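Long-range contacts in probable thiol peroxidase (Chromobacterium violaceum, PDB 3KEB), which probably reduces peroxides as a redoxin-type thiol peroxidase of the thioredoxin superfamily: residues Trp7-Asp12 against Leu155-Asp160; Met14-Gly19 against Ile127-Leu132; Asp118-Tyr123 against Gly134-Ala139. All blocks are in the same frame, centred on the assembly; numbering follows the deposited sequence. Where two conformers were deposited one is given.

Contact 1 (Trp7-Asp12 against Leu155-Asp160); sequences WVQYGD and LANTRD
Gln9 O receives two groups from the facing loop. Thr158 N donates to Gln9 O over 3.0 Å and meets the carbonyl almost head-on, with a C=O...N angle of 174°, while Asn157 CA adds a CA-H...O contact to Gln9 O at 3.3 Å. The amide of the same residue answers in the other direction: Gln9 N binds Ala156 O at 2.8 Å, approaching from 39° above the carbonyl plane. Gln9 thus straddles Asn157 in a single parallel beta bridge, a fragment of sheet pairing between strand 7-10 and a loop that is not itself a strand.

Gln9 CB and CG both pack on Asn157 ND2 at 3.7 Å, the two amide planes 33° apart. Asn157 OD1 accepts from Arg159 N, closing an Asx turn at the head of the type I turn Asn157-Asp160. A water held by Gly11 N, Asn157 OD1 and Thr158 OG1 spans the two segments, and OG1 is also hydrogen-bonded to His64. Thr158 OG1 lies at the edge of the Tyr10 ring, 3.6 Å from Tyr10 CD1, and the ring itself meets His64 edge-to-face. One residue before Gln9, Val8 CG2, anti to the backbone N, comes to 3.4 Å from Leu155 O. Backbone amides and a shared water therefore carry the polar part of the join; Asn157 OD1 also shapes the turn, and Val8, Tyr10 and Thr158 supply side-chain packing.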
loop_
_atom_site.group_PDB
_atom_site.type_symbol
_atom_site.label_atom_id
_atom_site.label_comp_id
_atom_site.label_asym_id
_atom_site.label_seq_id
_atom_site.Cartn_x
_atom_site.Cartn_y
_atom_site.Cartn_z
ATOM N N TRP A 7 -1.422 -21.992 6.657
ATOM C CA TRP A 7 -2.696 -21.283 6.666
ATOM C C TRP A 7 -2.724 -20.301 7.798
ATOM O O TRP A 7 -2.217 -20.578 8.887
ATOM C CB TRP A 7 -3.889 -22.234 6.885
ATOM C CG TRP A 7 -4.045 -23.286 5.884
ATOM C CD1 TRP A 7 -3.329 -24.456 5.807
ATOM C CD2 TRP A 7 -4.971 -23.311 4.795
ATOM N NE1 TRP A 7 -3.731 -25.179 4.739
ATOM C CE2 TRP A 7 -4.736 -24.515 4.085
ATOM C CE3 TRP A 7 -5.972 -22.443 4.346
ATOM C CZ2 TRP A 7 -5.477 -24.886 2.942
ATOM C CZ3 TRP A 7 -6.724 -22.809 3.204
ATOM C CH2 TRP A 7 -6.463 -24.026 2.517
ATOM N N VAL A 8 -3.369 -19.160 7.538
ATOM C CA VAL A 8 -3.588 -18.164 8.544
ATOM C C VAL A 8 -5.086 -17.955 8.670
ATOM O O VAL A 8 -5.818 -17.860 7.666
ATOM C CB VAL A 8 -2.818 -16.804 8.240
ATOM C CG1 VAL A 8 -3.327 -16.150 6.940
ATOM C CG2 VAL A 8 -2.869 -15.874 9.477
ATOM N N GLN A 9 -5.539 -17.885 9.912
ATOM C CA GLN A 9 -6.923 -17.626 10.228
ATOM C C GLN A 9 -7.132 -16.140 10.465
ATOM O O GLN A 9 -6.431 -15.528 11.278
ATOM C CB GLN A 9 -7.321 -18.409 11.484
ATOM C CG GLN A 9 -8.834 -18.431 11.790
ATOM C CD GLN A 9 -9.667 -19.445 10.939
ATOM O OE1 GLN A 9 -9.160 -20.520 10.519
ATOM N NE2 GLN A 9 -10.960 -19.103 10.696
ATOM N N TYR A 10 -8.121 -15.589 9.754
ATOM C CA TYR A 10 -8.467 -14.171 9.828
ATOM C C TYR A 10 -9.965 -14.145 10.035
ATOM O O TYR A 10 -10.724 -14.366 9.124
ATOM C CB TYR A 10 -8.035 -13.439 8.528
ATOM C CG TYR A 10 -8.543 -12.028 8.397
ATOM C CD1 TYR A 10 -8.180 -11.064 9.310
ATOM C CD2 TYR A 10 -9.335 -11.645 7.323
ATOM C CE1 TYR A 10 -8.641 -9.760 9.197
ATOM C CE2 TYR A 10 -9.782 -10.320 7.185
ATOM C CZ TYR A 10 -9.414 -9.392 8.108
ATOM O OH TYR A 10 -9.826 -8.088 7.999
ATOM N N GLY A 11 -10.394 -13.911 11.271
ATOM C CA GLY A 11 -11.831 -14.061 11.601
ATOM C C GLY A 11 -12.280 -15.466 11.326
ATOM O O GLY A 11 -11.621 -16.440 11.769
ATOM N N ASP A 12 -13.321 -15.597 10.505
ATOM C CA ASP A 12 -13.837 -16.909 10.132
ATOM C C ASP A 12 -13.239 -17.430 8.807
ATOM O O ASP A 12 -13.684 -18.457 8.270
ATOM C CB ASP A 12 -15.391 -16.931 10.131
ATOM C CG ASP A 12 -16.019 -16.425 8.830
ATOM O OD1 ASP A 12 -15.349 -15.752 8.015
ATOM O OD2 ASP A 12 -17.232 -16.715 8.640
ATOM N N LEU A 155 2.438 -16.372 12.181
ATOM C CA LEU A 155 1.255 -16.504 12.956
ATOM C C LEU A 155 0.209 -17.343 12.232
ATOM O O LEU A 155 -0.081 -17.105 11.060
ATOM C CB LEU A 155 0.654 -15.110 13.265
ATOM C CG LEU A 155 1.427 -14.154 14.139
ATOM C CD1 LEU A 155 0.480 -12.906 14.423
ATOM C CD2 LEU A 155 1.884 -14.892 15.404
ATOM N N ALA A 156 -0.398 -18.274 12.956
ATOM C CA ALA A 156 -1.513 -19.064 12.449
ATOM C C ALA A 156 -2.882 -18.377 12.544
ATOM O O ALA A 156 -3.831 -18.849 11.940
ATOM C CB ALA A 156 -1.547 -20.475 13.107
ATOM N N ASN A 157 -2.954 -17.280 13.299
ATOM C CA ASN A 157 -4.181 -16.509 13.501
ATOM C C ASN A 157 -3.765 -15.054 13.662
ATOM O O ASN A 157 -2.814 -14.794 14.382
ATOM C CB ASN A 157 -4.953 -16.958 14.751
ATOM C CG ASN A 157 -6.319 -16.299 14.873
ATOM O OD1 ASN A 157 -6.421 -15.082 14.961
ATOM N ND2 ASN A 157 -7.383 -17.104 14.911
ATOM N N THR A 158 -4.495 -14.127 13.028
ATOM C CA THR A 158 -4.120 -12.729 12.973
ATOM C C THR A 158 -4.224 -12.009 14.279
ATOM O O THR A 158 -3.590 -10.928 14.400
ATOM C CB THR A 158 -4.962 -11.979 11.914
ATOM O OG1 THR A 158 -6.335 -12.124 12.204
ATOM C CG2 THR A 158 -4.682 -12.496 10.477
ATOM N N ARG A 159 -5.003 -12.567 15.219
ATOM C CA ARG A 159 -5.158 -11.952 16.556
ATOM C C ARG A 159 -4.066 -12.355 17.514
ATOM O O ARG A 159 -3.923 -11.736 18.579
ATOM C CB ARG A 159 -6.498 -12.297 17.137
ATOM C CG ARG A 159 -7.641 -11.787 16.326
ATOM C CD ARG A 159 -8.956 -12.232 17.002
ATOM N NE ARG A 159 -10.091 -11.520 16.430
ATOM C CZ ARG A 159 -11.076 -12.091 15.755
ATOM N NH1 ARG A 159 -11.110 -13.391 15.537
ATOM N NH2 ARG A 159 -12.044 -11.322 15.277
ATOM N N ASP A 160 -3.262 -13.350 17.114
ATOM C CA ASP A 160 -2.252 -13.872 18.002
ATOM C C ASP A 160 -1.065 -12.921 18.113
ATOM O O ASP A 160 -0.796 -12.103 17.231
ATOM C CB ASP A 160 -1.719 -15.220 17.525
ATOM C CG ASP A 160 -2.746 -16.365 17.588
ATOM O OD1 ASP A 160 -3.824 -16.232 18.188
ATOM O OD2 ASP A 160 -2.420 -17.451 17.014
HETATM O O HOH W 1 -8.487 -13.761 13.310
#

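Contact 2 (Met14-Gly19 against Ile127-Leu132); sequences MLPVIG and ITEYPL
Leu15 is the knob of this contact, and its two methyl branches enter different parts of the loop 127-132. Leu15 CD1, set anti to CA by a chi2 of 175°, sits in a hollow formed by Leu132 CB at 3.7 Å, Pro131 CD at 3.9 Å and Ile127 CG2 at 4.2 Å. Leu15 CD2 turns instead to the backbone and lies 3.3 Å from Tyr130 O and 4.1 Å from Glu129 CB. The peptide before Pro131 is cis, and a weak Leu132 N to Glu129 O bond spans the bend.

Next along the strand, Pro16 offers a second bump. Pro16 CG meets Glu129 OE2 at 3.3 Å and its CD lies close to the same carboxylate, as the extended glutamate crosses the proline ring at about a right angle. Val17 CG2 rests on Ile127 CG1 at 4.2 Å, a further apolar contact. A water links the two backbones, donating to Pro16 O and accepting from Thr128 N.

The loop, on its way from helix 119-122 towards strand 139-143, lies over one face of the two-stranded antiparallel sheet: Leu15 of strand 13-16 and Tyr10 of strand 7-10 both reach it. Tyr10 touches Pro131 and Leu132, and Lys38 of the second subunit packs on the same two residues.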
loop_
_atom_site.group_PDB
_atom_site.type_symbol
_atom_site.label_atom_id
_atom_site.label_comp_id
_atom_site.label_asym_id
_atom_site.label_seq_id
_atom_site.Cartn_x
_atom_site.Cartn_y
_atom_site.Cartn_z
HETATM N N MSE A 14 -9.953 -19.025 6.626
HETATM C CA MSE A 14 -8.667 -19.691 6.711
HETATM C C MSE A 14 -8.054 -19.615 5.306
HETATM O O MSE A 14 -8.633 -20.129 4.342
HETATM C CB MSE A 14 -8.919 -21.155 7.095
HETATM C CG MSE A 14 -7.810 -21.800 7.725
HETATM SE SE MSE A 14 -8.447 -23.586 8.336
HETATM C CE MSE A 14 -9.702 -24.111 7.015
ATOM N N LEU A 15 -6.914 -18.958 5.216
ATOM C CA LEU A 15 -6.327 -18.531 3.957
ATOM C C LEU A 15 -4.947 -19.130 3.765
ATOM O O LEU A 15 -4.118 -19.129 4.701
ATOM C CB LEU A 15 -6.219 -17.016 3.936
ATOM C CG LEU A 15 -7.531 -16.254 4.226
ATOM C CD1 LEU A 15 -7.236 -14.723 4.293
ATOM C CD2 LEU A 15 -8.702 -16.647 3.252
ATOM N N PRO A 16 -4.677 -19.640 2.567
ATOM C CA PRO A 16 -3.282 -20.102 2.347
ATOM C C PRO A 16 -2.268 -19.010 2.365
ATOM O O PRO A 16 -2.582 -17.839 2.020
ATOM C CB PRO A 16 -3.329 -20.756 0.954
ATOM C CG PRO A 16 -4.831 -20.767 0.514
ATOM C CD PRO A 16 -5.502 -19.709 1.347
ATOM N N VAL A 17 -1.068 -19.356 2.818
ATOM C CA VAL A 17 0.089 -18.488 2.781
ATOM C C VAL A 17 1.113 -19.233 1.948
ATOM O O VAL A 17 1.387 -20.402 2.185
ATOM C CB VAL A 17 0.611 -18.196 4.173
ATOM C CG1 VAL A 17 1.830 -17.208 4.150
ATOM C CG2 VAL A 17 -0.570 -17.624 5.057
ATOM N N ILE A 18 1.684 -18.513 0.977
ATOM C CA ILE A 18 2.435 -19.078 -0.093
ATOM C C ILE A 18 3.896 -18.640 -0.083
ATOM O O ILE A 18 4.198 -17.493 0.219
ATOM C CB ILE A 18 1.815 -18.631 -1.462
ATOM C CG1 ILE A 18 0.337 -19.038 -1.568
ATOM C CG2 ILE A 18 2.618 -19.254 -2.576
ATOM C CD1 ILE A 18 0.158 -20.503 -1.405
ATOM N N GLY A 19 4.790 -19.556 -0.472
ATOM C CA GLY A 19 6.205 -19.248 -0.611
ATOM C C GLY A 19 7.020 -19.992 0.423
ATOM O O GLY A 19 6.475 -20.630 1.309
ATOM N N ILE A 127 -0.291 -13.941 0.551
ATOM C CA ILE A 127 -1.730 -14.304 0.601
ATOM C C ILE A 127 -2.344 -13.871 -0.747
ATOM O O ILE A 127 -2.147 -12.729 -1.192
ATOM C CB ILE A 127 -2.452 -13.616 1.805
ATOM C CG1 ILE A 127 -1.833 -14.037 3.163
ATOM C CG2 ILE A 127 -3.958 -13.970 1.839
ATOM C CD1 ILE A 127 -2.226 -13.205 4.336
ATOM N N THR A 128 -3.026 -14.787 -1.433
ATOM C CA THR A 128 -3.737 -14.409 -2.656
ATOM C C THR A 128 -5.274 -14.495 -2.573
ATOM O O THR A 128 -5.929 -14.158 -3.568
ATOM C CB THR A 128 -3.314 -15.286 -3.842
ATOM O OG1 THR A 128 -3.592 -16.651 -3.496
ATOM C CG2 THR A 128 -1.810 -15.116 -4.176
ATOM N N GLU A 129 -5.849 -14.999 -1.469
ATOM C CA GLU A 129 -7.320 -15.131 -1.383
ATOM C C GLU A 129 -8.004 -14.048 -0.600
ATOM O O GLU A 129 -7.482 -13.582 0.383
ATOM C CB GLU A 129 -7.712 -16.452 -0.726
ATOM C CG GLU A 129 -7.207 -17.629 -1.450
ATOM C CD GLU A 129 -7.880 -18.919 -1.030
ATOM O OE1 GLU A 129 -8.888 -18.880 -0.282
ATOM O OE2 GLU A 129 -7.386 -19.981 -1.478
ATOM N N TYR A 130 -9.223 -13.708 -1.028
ATOM C CA TYR A 130 -10.132 -12.814 -0.307
ATOM C C TYR A 130 -10.246 -13.297 1.125
ATOM O O TYR A 130 -10.390 -14.527 1.329
ATOM C CB TYR A 130 -11.568 -12.865 -0.963
ATOM C CG TYR A 130 -12.635 -12.217 -0.109
ATOM C CD1 TYR A 130 -12.770 -10.834 -0.066
ATOM C CD2 TYR A 130 -13.509 -12.981 0.678
ATOM C CE1 TYR A 130 -13.709 -10.225 0.752
ATOM C CE2 TYR A 130 -14.494 -12.367 1.474
ATOM C CZ TYR A 130 -14.585 -10.984 1.509
ATOM O OH TYR A 130 -15.518 -10.328 2.293
ATOM N N PRO A 131 -10.258 -12.384 2.090
ATOM C CA PRO A 131 -10.169 -10.928 1.959
ATOM C C PRO A 131 -8.763 -10.329 2.137
ATOM O O PRO A 131 -8.623 -9.123 2.217
ATOM C CB PRO A 131 -11.032 -10.433 3.114
ATOM C CG PRO A 131 -11.070 -11.539 4.067
ATOM C CD PRO A 131 -10.501 -12.751 3.483
ATOM N N LEU A 132 -7.751 -11.161 2.301
ATOM C CA LEU A 132 -6.392 -10.660 2.549
ATOM C C LEU A 132 -5.482 -10.747 1.312
ATOM O O LEU A 132 -4.266 -10.591 1.424
ATOM C CB LEU A 132 -5.764 -11.354 3.757
ATOM C CG LEU A 132 -6.411 -10.999 5.111
ATOM C CD1 LEU A 132 -5.677 -11.697 6.238
ATOM C CD2 LEU A 132 -6.512 -9.442 5.358
HETATM O O HOH W 2 -9.658 -20.225 2.049
HETATM O O HOH W 3 -3.947 -17.153 -0.336
#

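Contact 3 (Asp118-Tyr123 against Gly134-Ala139); sequences DFHKRY and GYTSPA
His120 and Thr136 meet by a CH-pi contact. The methyl CG2 of Thr136 stands over one face of the imidazole, 3.5 Å from the ring centroid and 21° off the normal, displaced towards the rim; the nearest ring atom is His120 NE2, 3.3 Å from Thr136 CG2. The two side chains cross at about a right angle. With a chi1 of 62°, Thr136 OG1 sits between the backbone N and the carbonyl carbon, while CG2 lies anti to the carbonyl carbon, beside the backbone N; this is the methyl over the ring. Thr136 CG2 also lies near the plane of the Phe119 ring at its edge, 4.4 Å from Phe119 CE2, so a single carbon touches one ring over its face and another at its rim.

The polar interactions are slighter. His120 NE2 donates to Gly134 O across 3.0 Å, but the N-H...O angle of 130° makes the bond weak. Tyr135 O lies 3.5 Å from His120 CD2, at the ring edge. On the helix side, ND1 has a weak hydrogen bond with Arg117 O, just before the segment.

In the thioredoxin fold, to whose clan this protein belongs, a loop such as 134-139 leads into a strand antiparallel to the central ones; here that strand is 139-143, beside strand 51-55. The one-turn helix 119-122 precedes this loop in the chain, and Thr136 packs on Thr55, at the end of strand 51-55.

Aromatic packing adds to the helical side, where the Phe119 ring lies against that of Tyr123. Beyond the loop, Tyr135 turns away from the helix, and its hydroxyl is hydrogen-bonded to Ser94 OG of the second subunit.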
loop_
_atom_site.group_PDB
_atom_site.type_symbol
_atom_site.label_atom_id
_atom_site.label_comp_id
_atom_site.label_asym_id
_atom_site.label_seq_id
_atom_site.Cartn_x
_atom_site.Cartn_y
_atom_site.Cartn_z
ATOM N N ASP A 118 6.949 -9.101 -5.235
ATOM C CA ASP A 118 7.596 -10.433 -5.193
ATOM C C ASP A 118 8.432 -10.746 -3.893
ATOM O O ASP A 118 8.833 -11.907 -3.617
ATOM C CB ASP A 118 8.498 -10.564 -6.382
ATOM C CG ASP A 118 9.799 -9.896 -6.150
ATOM O OD1 ASP A 118 9.804 -8.671 -5.853
ATOM O OD2 ASP A 118 10.820 -10.617 -6.222
ATOM N N PHE A 119 8.667 -9.727 -3.086
ATOM C CA PHE A 119 9.087 -9.928 -1.715
ATOM C C PHE A 119 8.189 -10.992 -1.049
ATOM O O PHE A 119 8.675 -11.895 -0.376
ATOM C CB PHE A 119 8.899 -8.633 -0.921
ATOM C CG PHE A 119 9.051 -8.818 0.544
ATOM C CD1 PHE A 119 10.316 -8.843 1.123
ATOM C CD2 PHE A 119 7.956 -9.010 1.348
ATOM C CE1 PHE A 119 10.460 -9.052 2.456
ATOM C CE2 PHE A 119 8.102 -9.234 2.656
ATOM C CZ PHE A 119 9.375 -9.247 3.231
ATOM N N HIS A 120 6.877 -10.860 -1.213
ATOM C CA HIS A 120 5.952 -11.762 -0.507
ATOM C C HIS A 120 6.241 -13.250 -0.769
ATOM O O HIS A 120 6.330 -14.037 0.143
ATOM C CB HIS A 120 4.490 -11.501 -0.883
ATOM C CG HIS A 120 3.959 -10.123 -0.619
ATOM N ND1 HIS A 120 4.604 -8.955 -0.962
ATOM C CD2 HIS A 120 2.734 -9.743 -0.170
ATOM C CE1 HIS A 120 3.848 -7.922 -0.620
ATOM N NE2 HIS A 120 2.697 -8.384 -0.168
ATOM N N LYS A 121 6.405 -13.657 -2.017
ATOM C CA LYS A 121 6.620 -15.055 -2.244
ATOM C C LYS A 121 7.996 -15.460 -1.730
ATOM O O LYS A 121 8.152 -16.530 -1.132
ATOM C CB LYS A 121 6.458 -15.380 -3.718
ATOM C CG LYS A 121 6.513 -16.875 -3.994
ATOM C CD LYS A 121 5.641 -17.241 -5.224
ATOM C CE LYS A 121 5.653 -18.752 -5.452
ATOM N NZ LYS A 121 5.040 -19.128 -6.771
ATOM N N ARG A 122 8.995 -14.588 -1.923
ATOM C CA ARG A 122 10.376 -14.872 -1.577
ATOM C C ARG A 122 10.562 -15.053 -0.070
ATOM O O ARG A 122 11.497 -15.703 0.342
ATOM C CB ARG A 122 11.329 -13.753 -2.113
ATOM C CG ARG A 122 11.547 -13.766 -3.682
ATOM C CD ARG A 122 12.378 -12.551 -4.302
ATOM N NE ARG A 122 13.605 -12.197 -3.588
ATOM C CZ ARG A 122 14.732 -12.916 -3.559
ATOM N NH1 ARG A 122 14.851 -14.058 -4.237
ATOM N NH2 ARG A 122 15.762 -12.473 -2.863
ATOM N N TYR A 123 9.688 -14.423 0.746
ATOM C CA TYR A 123 9.730 -14.515 2.218
ATOM C C TYR A 123 8.625 -15.438 2.775
ATOM O O TYR A 123 8.493 -15.576 3.980
ATOM C CB TYR A 123 9.637 -13.137 2.869
ATOM C CG TYR A 123 11.021 -12.551 3.147
ATOM C CD1 TYR A 123 11.816 -12.118 2.126
ATOM C CD2 TYR A 123 11.532 -12.486 4.447
ATOM C CE1 TYR A 123 13.086 -11.627 2.339
ATOM C CE2 TYR A 123 12.802 -11.946 4.682
ATOM C CZ TYR A 123 13.577 -11.537 3.633
ATOM O OH TYR A 123 14.844 -11.032 3.840
ATOM N N GLY A 134 -3.157 -10.029 -1.549
ATOM C CA GLY A 134 -2.097 -9.013 -1.659
ATOM C C GLY A 134 -1.378 -8.633 -0.384
ATOM O O GLY A 134 -0.305 -7.938 -0.462
ATOM N N TYR A 135 -1.899 -9.020 0.802
ATOM C CA TYR A 135 -1.223 -8.658 2.000
ATOM C C TYR A 135 -0.023 -9.547 2.300
ATOM O O TYR A 135 0.033 -10.706 1.866
ATOM C CB TYR A 135 -2.180 -8.681 3.236
ATOM C CG TYR A 135 -3.135 -7.512 3.363
ATOM C CD1 TYR A 135 -4.272 -7.412 2.570
ATOM C CD2 TYR A 135 -2.963 -6.561 4.371
ATOM C CE1 TYR A 135 -5.166 -6.365 2.763
ATOM C CE2 TYR A 135 -3.830 -5.515 4.537
ATOM C CZ TYR A 135 -4.930 -5.424 3.731
ATOM O OH TYR A 135 -5.776 -4.397 3.935
ATOM N N THR A 136 0.878 -9.056 3.150
ATOM C CA THR A 136 1.916 -9.930 3.729
ATOM C C THR A 136 1.351 -10.567 5.020
ATOM O O THR A 136 0.954 -9.867 5.972
ATOM C CB THR A 136 3.201 -9.197 4.069
ATOM O OG1 THR A 136 2.832 -8.194 5.090
ATOM C CG2 THR A 136 3.760 -8.452 2.905
ATOM N N SER A 137 1.356 -11.894 5.074
ATOM C CA SER A 137 0.917 -12.622 6.235
ATOM C C SER A 137 1.837 -12.285 7.443
ATOM O O SER A 137 3.036 -12.084 7.263
ATOM C CB SER A 137 0.869 -14.127 5.929
ATOM O OG SER A 137 -0.041 -14.730 6.801
ATOM N N PRO A 138 1.296 -12.180 8.635
ATOM C CA PRO A 138 2.127 -11.758 9.755
ATOM C C PRO A 138 3.170 -12.822 10.210
ATOM O O PRO A 138 2.860 -14.012 10.301
ATOM C CB PRO A 138 1.113 -11.468 10.861
ATOM C CG PRO A 138 -0.047 -12.272 10.480
ATOM C CD PRO A 138 -0.122 -12.122 9.003
ATOM N N ALA A 139 4.415 -12.369 10.381
ATOM C CA ALA A 139 5.558 -13.236 10.656
ATOM C C ALA A 139 6.666 -12.465 11.354
ATOM O O ALA A 139 6.677 -11.207 11.426
ATOM C CB ALA A 139 6.062 -13.917 9.350
#

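Overall arrangement
Contacts 1, 2 and 3 all touch one another: centres of contacts 1 and 2 are about 11 Å apart, those of 2 and 3 about 10 Å, and those of 1 and 3 about 15 Å. Along the sequence contacts 2 and 3 lie nested within the loop that contact 1 closes, while their own segments alternate. Strands 7-10 and 13-16 form a small antiparallel sheet shared by contacts 1 and 2. Val8 and Val17 on Ser137, with the Gln9 bridge, tie this N-terminal hairpin to loops flanking strands 139-143 and 149-154 of the central sheet; a probable Leu155 N to Pro138 O bond joins those loops. Contacts 2 and 3 both touch the second subunit, linking this region to the dimer interface.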